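PDB 3U4T: TPR repeat-containing protein from Cytophaga hutchinsonii, which is of unknown function but, as a tetratricopeptide-repeat protein built of packed helix pairs, probably serves as a scaffold for binding other proteins. Local coordinates for residues A[178-181]-A[182-186]. The protein carries 1 engineered substitution. Sequence-based numbering, arbitrary orientation.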
ATOM      1  N   GLY A 178       1.669 -11.299  -7.058  1.00 35.31           N
ATOM      2  CA  GLY A 178       3.072 -11.458  -7.403  1.00 30.82           C
ATOM      3  C   GLY A 178       3.229 -11.860  -8.858  1.00 40.22           C
ATOM      4  O   GLY A 178       4.112 -11.366  -9.562  1.00 47.95           O
ATOM      5  N   TYR A 179       2.373 -12.761  -9.322  1.00 25.49           N
ATOM      6  CA  TYR A 179       2.453 -13.191 -10.709  1.00 30.26           C
ATOM      7  C   TYR A 179       2.101 -12.018 -11.620  1.00 28.17           C
ATOM      8  O   TYR A 179       2.749 -11.804 -12.655  1.00 29.90           O
ATOM      9  CB  TYR A 179       1.511 -14.369 -10.959  1.00 44.35           C
ATOM     10  CG  TYR A 179       1.942 -15.652 -10.268  1.00 41.46           C
ATOM     11  CD1 TYR A 179       3.151 -16.277 -10.593  1.00 33.95           C
ATOM     12  CD2 TYR A 179       1.141 -16.236  -9.291  1.00 40.98           C
ATOM     13  CE1 TYR A 179       3.545 -17.453  -9.958  1.00 34.25           C
ATOM     14  CE2 TYR A 179       1.523 -17.408  -8.647  1.00 34.18           C
ATOM     15  CZ  TYR A 179       2.725 -18.014  -8.983  1.00 28.83           C
ATOM     16  OH  TYR A 179       3.084 -19.171  -8.332  1.00 40.86           O
ATOM     17  N   LEU A 180       1.088 -11.250 -11.226  1.00 19.67           N
ATOM     18  CA  LEU A 180       0.667 -10.078 -11.997  1.00 30.43           C
ATOM     19  C   LEU A 180       1.846  -9.149 -12.254  1.00 36.27           C
ATOM     20  O   LEU A 180       2.111  -8.762 -13.400  1.00 33.25           O
ATOM     21  CB  LEU A 180      -0.414  -9.298 -11.242  1.00 32.20           C
ATOM     22  CG  LEU A 180      -0.917  -8.044 -11.964  1.00 30.76           C
ATOM     23  CD1 LEU A 180      -1.758  -8.436 -13.168  1.00 35.34           C
ATOM     24  CD2 LEU A 180      -1.750  -7.202 -11.001  1.00 26.76           C
ATOM     25  N   TRP A 181       2.562  -8.802 -11.181  1.00 17.86           N
ATOM     26  CA  TRP A 181       3.704  -7.889 -11.288  1.00 32.51           C
ATOM     27  C   TRP A 181       4.934  -8.486 -11.937  1.00 27.07           C
ATOM     28  O   TRP A 181       5.672  -7.779 -12.616  1.00 30.03           O
ATOM     29  CB  TRP A 181       4.036  -7.262  -9.926  1.00 29.41           C
ATOM     30  CG  TRP A 181       3.065  -6.152  -9.614  1.00 35.94           C
ATOM     31  CD1 TRP A 181       1.928  -6.238  -8.860  1.00 36.74           C
ATOM     32  CD2 TRP A 181       3.067  -4.834 -10.182  1.00 33.89           C
ATOM     33  NE1 TRP A 181       1.217  -5.063  -8.928  1.00 29.34           N
ATOM     34  CE2 TRP A 181       1.893  -4.185  -9.733  1.00 30.22           C
ATOM     35  CE3 TRP A 181       3.942  -4.145 -11.035  1.00 24.39           C
ATOM     36  CZ2 TRP A 181       1.576  -2.874 -10.106  1.00 19.90           C
ATOM     37  CZ3 TRP A 181       3.628  -2.853 -11.405  1.00 21.55           C
ATOM     38  CH2 TRP A 181       2.448  -2.229 -10.942  1.00 31.23           C
ATOM     39  N   ARG A 182       5.161  -9.781 -11.738  1.00 23.43           N
ATOM     40  CA  ARG A 182       6.285 -10.435 -12.400  1.00 22.71           C
ATOM     41  C   ARG A 182       5.955 -10.358 -13.885  1.00 32.12           C
ATOM     42  O   ARG A 182       6.816 -10.097 -14.727  1.00 32.45           O
ATOM     43  CB  ARG A 182       6.390 -11.902 -12.015  1.00 30.29           C
ATOM     44  CG  ARG A 182       6.922 -12.158 -10.633  1.00 39.97           C
ATOM     45  CD  ARG A 182       7.735 -13.447 -10.657  1.00 36.16           C
ATOM     46  NE  ARG A 182       8.923 -13.310 -11.499  1.00 34.36           N
ATOM     47  CZ  ARG A 182       9.751 -14.308 -11.798  1.00 38.28           C
ATOM     48  NH1 ARG A 182       9.517 -15.528 -11.331  1.00 28.19           N
ATOM     49  NH2 ARG A 182      10.821 -14.081 -12.548  1.00 41.51           N
ATOM     50  N   ALA A 183       4.685 -10.581 -14.193  1.00 26.66           N
ATOM     51  CA  ALA A 183       4.231 -10.534 -15.573  1.00 34.49           C
ATOM     52  C   ALA A 183       4.542  -9.154 -16.143  1.00 40.03           C
ATOM     53  O   ALA A 183       5.197  -9.032 -17.173  1.00 36.90           O
ATOM     54  CB  ALA A 183       2.733 -10.810 -15.636  1.00 29.38           C
ATOM     55  N   ARG A 184       4.078  -8.117 -15.454  1.00 25.06           N
ATOM     56  CA  ARG A 184       4.299  -6.747 -15.886  1.00 27.35           C
ATOM     57  C   ARG A 184       5.779  -6.395 -15.974  1.00 32.21           C
ATOM     58  O   ARG A 184       6.213  -5.727 -16.908  1.00 32.30           O
ATOM     59  CB  ARG A 184       3.587  -5.797 -14.937  1.00 18.15           C
ATOM     60  CG  ARG A 184       2.083  -5.886 -15.057  1.00 28.71           C
ATOM     61  CD  ARG A 184       1.394  -4.983 -14.066  1.00 23.52           C
ATOM     62  NE  ARG A 184      -0.039  -4.849 -14.307  1.00 22.56           N
ATOM     63  CZ  ARG A 184      -0.850  -4.188 -13.494  1.00 33.03           C
ATOM     64  NH1 ARG A 184      -0.355  -3.621 -12.408  1.00 39.21           N
ATOM     65  NH2 ARG A 184      -2.140  -4.083 -13.766  1.00 35.87           N
ATOM     66  N   ALA A 185       6.554  -6.859 -15.011  1.00 29.66           N
ATOM     67  CA  ALA A 185       7.975  -6.581 -15.007  1.00 31.56           C
ATOM     68  C   ALA A 185       8.642  -7.224 -16.229  1.00 36.20           C
ATOM     69  O   ALA A 185       9.542  -6.635 -16.840  1.00 39.01           O
ATOM     70  CB  ALA A 185       8.589  -7.109 -13.735  1.00 33.97           C
ATOM     71  N   ASN A 186       8.205  -8.428 -16.592  1.00 25.36           N
ATOM     72  CA  ASN A 186       8.773  -9.118 -17.745  1.00 36.76           C
ATOM     73  C   ASN A 186       8.264  -8.578 -19.092  1.00 39.86           C
ATOM     74  O   ASN A 186       8.997  -8.570 -20.083  1.00 40.26           O
ATOM     75  CB  ASN A 186       8.537 -10.624 -17.604  1.00 34.71           C
ATOM     76  CG  ASN A 186       9.596 -11.298 -16.732  1.00 46.83           C
ATOM     77  OD1 ASN A 186      10.680 -11.625 -17.203  1.00 51.43           O
ATOM     78  ND2 ASN A 186       9.291 -11.486 -15.458  1.00 49.24           N
TER
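R184 lies across one face of the W181 indole in a cation-pi contact, its CZ 4.7 Å from the centroid of the six-membered ring of W181. The guanidinium stands almost upright on the ring, the two planes 88° apart, and presents an edge: NH1 of R184 comes within 3.1 Å of CZ2 of W181, near the rim of the ring. Nearer the backbone on the same side chain, CD of R184 sits over the middle of the ring in a CH-pi contact, 4.0 Å from the centroid of the six-membered ring of W181. This reach depends on an arginine side chain extended from CG to NE, so that CD rests over the centre of the six-membered ring and NH1 over its CZ2 side. A face of the guanidinium is packed by L180, whose CD2 lies 4.0 Å from CZ of R184; the L180 side chain, with CG trans to the backbone N (chi1 180°), turns its end back toward R184, and chi2 then sets CD2 over the guanidinium. NE of R184 also forms a salt bridge with E222, so a leucine at this position would probably leave that carboxylate without its mate and the indole face without its cation.

Backbone bonds in the i to i+4 pattern of an alpha-helix join the two segments, from R182 N to G178 O (2.9 Å) through A185 N to W181 O (2.7 Å). The next carbonyl, that of R182, accepts from both N and ND2 of N186, which approach from opposite faces of its plane.

Helix 176-189 is wedged between neighbours in the stacked-helix TPR array. W181 meets Y146 and Y153 of helix 142-154 and F165 of helix 158-171, R182 is salt-bridged to D162 of helix 158-171, and A183 and R184 touch Y202 of helix 199-209.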